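Long-range contacts in probable oxidoreductase (Pseudomonas aeruginosa, PDB 4B7C), which is probably an NADP-dependent oxidoreductase of the medium-chain dehydrogenase/reductase family, although its substrate is not established: residues Y11-R16 with V68-V73; L100-Y105 with E311-F316. All coordinates share one frame; numbering follows the deposited sequence.

Interaction 1 (Y11-R16 with V68-V73); sequences YQLAQR and VGIGEV
The backbone of Leu13 pairs through both its N-H and its C=O with the turn Gly69-Glu72. Leu13 N donates to Glu72 O at 3.0 Å, and Leu13 O accepts Gly71 N at 2.7 Å in a nearly straight bond (173° at the hydrogen). The partner loop is a type II beta turn from Gly69 to Glu72, closed by Glu72 N to Gly69 O; Gly71, at positive phi, takes the place in it where a side chain would press on the preceding carbonyl. The Glu72 carboxylate folds back so that OE1 accepts Gly69 N, which approaches from above the carboxylate plane.

Val68 O is the acceptor for Arg16. Arg16 NH2 reaches Val68 O at 2.7 Å, in the plane of the carbonyl, Arg16 NH1 adds a weak bond, and NH2 also donates to Met58 O. Bends at chi2 and chi3 bring the arginine chain round, and Ile70 CD1 lies over one guanidinium face, offset toward its rim. Apolar contact adds to these bonds: Leu13 CB lies 3.8 Å from Val68 CG1. Beside Glu72 O, which also meets Gln12 CA in a C-H...O contact, the flat amide of Gln12 lies near Gly71 O without bonding to it.

With a single bridge between Gln12 and Val73, this is a beta turn docked on the end of strand 7-13, within the GroES-like N-terminal domain of the medium-chain reductase fold.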
# COMPACT_ATOMS: atom_id res chain seq x y z
N TYR B 11 -25.01 -24.22 -15.25
CA TYR B 11 -23.60 -24.57 -15.32
C TYR B 11 -23.06 -24.68 -13.90
O TYR B 11 -23.05 -23.70 -13.15
CB TYR B 11 -22.79 -23.57 -16.12
CG TYR B 11 -22.74 -23.90 -17.58
CD1 TYR B 11 -22.00 -24.98 -18.04
CD2 TYR B 11 -23.45 -23.14 -18.50
CE1 TYR B 11 -21.95 -25.29 -19.39
CE2 TYR B 11 -23.42 -23.45 -19.85
CZ TYR B 11 -22.66 -24.53 -20.28
OH TYR B 11 -22.64 -24.83 -21.61
N GLN B 12 -22.64 -25.89 -13.55
CA GLN B 12 -22.05 -26.14 -12.24
C GLN B 12 -20.54 -26.19 -12.36
O GLN B 12 -20.00 -26.54 -13.40
CB GLN B 12 -22.55 -27.44 -11.65
CG GLN B 12 -24.04 -27.48 -11.41
CD GLN B 12 -24.53 -28.84 -10.96
OE1 GLN B 12 -23.77 -29.81 -10.95
NE2 GLN B 12 -25.81 -28.92 -10.59
N LEU B 13 -19.85 -25.81 -11.28
CA LEU B 13 -18.40 -25.96 -11.22
C LEU B 13 -18.08 -27.43 -11.00
O LEU B 13 -18.46 -28.02 -9.99
CB LEU B 13 -17.80 -25.10 -10.10
CG LEU B 13 -16.27 -25.11 -9.99
CD1 LEU B 13 -15.64 -24.45 -11.21
CD2 LEU B 13 -15.83 -24.43 -8.70
N ALA B 14 -17.38 -28.02 -11.97
CA ALA B 14 -17.15 -29.47 -12.01
C ALA B 14 -15.78 -29.84 -11.44
O ALA B 14 -15.64 -30.80 -10.70
CB ALA B 14 -17.28 -30.00 -13.43
N GLN B 15 -14.77 -29.06 -11.81
CA GLN B 15 -13.43 -29.24 -11.27
C GLN B 15 -12.66 -27.93 -11.26
O GLN B 15 -12.84 -27.08 -12.14
CB GLN B 15 -12.64 -30.31 -12.05
CG GLN B 15 -12.50 -30.04 -13.54
CD GLN B 15 -11.68 -31.11 -14.28
OE1 GLN B 15 -11.69 -32.30 -13.94
NE2 GLN B 15 -10.96 -30.66 -15.30
N ARG B 16 -11.78 -27.78 -10.27
CA ARG B 16 -10.97 -26.57 -10.14
C ARG B 16 -9.95 -26.57 -11.26
O ARG B 16 -9.19 -27.53 -11.40
CB ARG B 16 -10.26 -26.53 -8.77
CG ARG B 16 -11.18 -26.94 -7.63
CD ARG B 16 -11.09 -26.09 -6.39
NE ARG B 16 -12.00 -25.00 -6.66
CZ ARG B 16 -13.11 -24.67 -6.01
NH1 ARG B 16 -13.56 -25.31 -4.93
NH2 ARG B 16 -13.77 -23.62 -6.47
N VAL B 68 -16.56 -20.72 -5.21
CA VAL B 68 -17.68 -21.55 -5.66
C VAL B 68 -17.39 -23.01 -5.31
O VAL B 68 -16.30 -23.51 -5.58
CB VAL B 68 -17.93 -21.39 -7.17
CG1 VAL B 68 -18.97 -22.40 -7.64
CG2 VAL B 68 -18.34 -19.96 -7.48
N GLY B 69 -18.35 -23.68 -4.69
CA GLY B 69 -18.18 -25.08 -4.29
C GLY B 69 -18.26 -26.00 -5.50
O GLY B 69 -18.92 -25.67 -6.49
N ILE B 70 -17.59 -27.14 -5.42
CA ILE B 70 -17.71 -28.16 -6.46
C ILE B 70 -19.14 -28.68 -6.47
O ILE B 70 -19.70 -28.98 -5.43
CB ILE B 70 -16.74 -29.35 -6.22
CG1 ILE B 70 -15.29 -28.87 -6.29
CG2 ILE B 70 -16.99 -30.46 -7.22
CD1 ILE B 70 -14.87 -28.39 -7.67
N GLY B 71 -19.72 -28.74 -7.67
CA GLY B 71 -21.12 -29.17 -7.82
C GLY B 71 -22.15 -28.05 -7.64
O GLY B 71 -23.33 -28.25 -7.87
N GLU B 72 -21.69 -26.87 -7.22
CA GLU B 72 -22.56 -25.70 -7.07
C GLU B 72 -22.71 -24.98 -8.40
O GLU B 72 -21.79 -24.96 -9.22
CB GLU B 72 -22.00 -24.70 -6.06
CG GLU B 72 -22.27 -25.01 -4.60
CD GLU B 72 -21.73 -23.95 -3.65
OE1 GLU B 72 -21.13 -22.93 -4.10
OE2 GLU B 72 -21.91 -24.13 -2.43
N VAL B 73 -23.86 -24.34 -8.59
CA VAL B 73 -24.06 -23.47 -9.74
C VAL B 73 -23.02 -22.37 -9.74
O VAL B 73 -22.78 -21.74 -8.73
CB VAL B 73 -25.47 -22.84 -9.73
CG1 VAL B 73 -25.64 -21.92 -10.94
CG2 VAL B 73 -26.51 -23.94 -9.73

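Interaction 2 (L100-Y105 with E311-F316)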
# COMPACT_ATOMS: atom_id res chain seq x y z
N LEU B 100 -27.24 -13.89 -9.61
CA LEU B 100 -28.28 -14.77 -10.17
C LEU B 100 -27.78 -16.16 -10.56
O LEU B 100 -28.57 -17.09 -10.73
CB LEU B 100 -28.93 -14.10 -11.39
CG LEU B 100 -29.65 -12.77 -11.12
CD1 LEU B 100 -30.30 -12.21 -12.39
CD2 LEU B 100 -30.67 -12.91 -9.99
N GLY B 101 -26.47 -16.27 -10.76
CA GLY B 101 -25.87 -17.56 -11.10
C GLY B 101 -25.92 -17.88 -12.59
O GLY B 101 -26.74 -17.30 -13.33
N VAL B 102 -25.05 -18.79 -13.04
CA VAL B 102 -25.00 -19.17 -14.44
C VAL B 102 -26.07 -20.21 -14.69
O VAL B 102 -25.80 -21.42 -14.74
CB VAL B 102 -23.61 -19.69 -14.88
CG1 VAL B 102 -23.64 -20.03 -16.37
CG2 VAL B 102 -22.53 -18.64 -14.63
N GLN B 103 -27.30 -19.73 -14.86
CA GLN B 103 -28.47 -20.58 -14.98
C GLN B 103 -29.66 -19.81 -15.57
O GLN B 103 -29.61 -18.59 -15.71
CB GLN B 103 -28.86 -21.15 -13.61
CG GLN B 103 -29.11 -20.09 -12.56
CD GLN B 103 -29.34 -20.65 -11.18
OE1 GLN B 103 -29.68 -21.83 -11.01
NE2 GLN B 103 -29.16 -19.79 -10.17
N ASP B 104 -30.71 -20.55 -15.93
CA ASP B 104 -31.93 -19.96 -16.52
C ASP B 104 -32.73 -19.18 -15.47
O ASP B 104 -33.27 -18.11 -15.75
CB ASP B 104 -32.85 -21.03 -17.11
CG ASP B 104 -32.35 -21.59 -18.43
OD1 ASP B 104 -31.92 -20.81 -19.31
OD2 ASP B 104 -32.37 -22.84 -18.56
N TYR B 105 -32.81 -19.76 -14.28
CA TYR B 105 -33.64 -19.22 -13.20
C TYR B 105 -32.88 -19.18 -11.89
O TYR B 105 -32.13 -20.11 -11.58
CB TYR B 105 -34.88 -20.10 -12.97
CG TYR B 105 -35.83 -20.17 -14.13
CD1 TYR B 105 -36.87 -19.25 -14.25
CD2 TYR B 105 -35.72 -21.17 -15.09
CE1 TYR B 105 -37.76 -19.32 -15.31
CE2 TYR B 105 -36.60 -21.24 -16.15
CZ TYR B 105 -37.63 -20.32 -16.25
OH TYR B 105 -38.50 -20.38 -17.30
N GLU B 311 -25.06 -14.24 -27.16
CA GLU B 311 -26.34 -14.89 -26.91
C GLU B 311 -26.21 -16.37 -26.63
O GLU B 311 -25.43 -17.07 -27.27
CB GLU B 311 -27.30 -14.66 -28.08
CG GLU B 311 -27.68 -13.20 -28.27
CD GLU B 311 -28.86 -13.00 -29.21
OE1 GLU B 311 -29.78 -13.83 -29.14
OE2 GLU B 311 -28.88 -12.02 -30.01
N GLY B 312 -26.96 -16.81 -25.62
CA GLY B 312 -27.11 -18.22 -25.32
C GLY B 312 -26.35 -18.70 -24.09
O GLY B 312 -25.11 -18.74 -24.07
N LEU B 313 -27.11 -19.08 -23.06
CA LEU B 313 -26.57 -19.62 -21.82
C LEU B 313 -25.58 -20.75 -22.08
O LEU B 313 -24.52 -20.83 -21.45
CB LEU B 313 -27.70 -20.14 -20.93
CG LEU B 313 -27.25 -20.82 -19.64
CD1 LEU B 313 -26.64 -19.77 -18.71
CD2 LEU B 313 -28.40 -21.53 -18.96
N GLU B 314 -25.93 -21.60 -23.04
CA GLU B 314 -25.15 -22.79 -23.41
C GLU B 314 -23.71 -22.45 -23.87
O GLU B 314 -22.82 -23.28 -23.77
CB GLU B 314 -25.90 -23.66 -24.45
CG GLU B 314 -26.06 -23.05 -25.85
CD GLU B 314 -27.19 -22.03 -25.97
OE1 GLU B 314 -27.88 -21.75 -24.97
OE2 GLU B 314 -27.37 -21.50 -27.09
N THR B 315 -23.50 -21.23 -24.37
CA THR B 315 -22.17 -20.79 -24.83
C THR B 315 -21.23 -20.33 -23.70
O THR B 315 -20.08 -19.97 -23.97
CB THR B 315 -22.26 -19.63 -25.84
OG1 THR B 315 -22.65 -18.42 -25.17
CG2 THR B 315 -23.26 -19.96 -26.97
N PHE B 316 -21.71 -20.38 -22.47
CA PHE B 316 -20.98 -19.82 -21.31
C PHE B 316 -19.47 -20.18 -21.22
O PHE B 316 -18.63 -19.28 -21.16
CB PHE B 316 -21.69 -20.18 -20.00
CG PHE B 316 -20.88 -19.86 -18.77
CD1 PHE B 316 -20.65 -18.56 -18.40
CD2 PHE B 316 -20.28 -20.88 -18.04
CE1 PHE B 316 -19.86 -18.27 -17.31
CE2 PHE B 316 -19.49 -20.60 -16.94
CZ PHE B 316 -19.28 -19.28 -16.57
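Val102 drives its two methyls against Phe316 and Leu313, and apolar contact carries most of this meeting of two loops. CG1, anti to the backbone N (chi1 -179°), stands over one face of the Phe316 ring, 3.8 Å from its centroid and 17° off the ring normal, which makes a CH-pi contact. It is displaced toward the CG side of the ring, while CG2 reaches the far end of the same ring at CE1 and CZ. The two side chains cross at about a right angle. Val102 CG1 also touches Leu313 CD1 at 3.8 Å, so one methyl is wedged between a leucine branch and an aromatic face.

Leu313 divides its branches. CD1 takes the valine and approaches Gln103 N, whereas Leu313 CD2 lies 3.6 Å from Asp104 OD1, a van der Waals approach to a carboxylate whose OD2 forms a salt bridge with Arg9.

None of the polar bonds links the two segments to each other; some lie within a segment and others go to neighbouring strands. Gln103 NE2 donates to Leu100 O at 2.8 Å, nearly straight and in the plane of its own amide; its OE1 is met by Asn8 and Gln10. Within 311-316, Gly312 O accepts both Thr315 N and Thr315 OG1, the latter at 2.7 Å, a double grip that fastens the 3-10 segment 313-315. Val102 is the centre of an inverse gamma turn, closed by a weak bond from Gln103 N to Gly101 O.

The loop 100-105 leads into strand 105-108, and residues 311-316 connect strand 307-311 to helix 316-321. Tyr11 of strand 7-13 touches Val102, Leu48 of strand 41-49 touches Leu313, and Phe26 meets the Phe316 ring edge-to-face, with Leu334 of strand 331-335 also against Phe316.

Overall arrangement
The pair illustrates how chemistry follows depth. Interaction 1 is partly buried, with exposed residues in its turn, and is held mainly by hydrogen bonds to backbone carbonyls; interaction 2 is wholly buried and relies on apolar side chains across its interface. Both use loops of the N-terminal domain, but interaction 2 brings in a segment more than 200 residues further along the chain. Their centres are about 14 Å apart, and Tyr11 joins them: its N probably bonds to Val102 O and its OH to Glu314 O, while its ring packs on Phe316. Strand 7-13 thus carries the surface turn near its end and borders the buried loops.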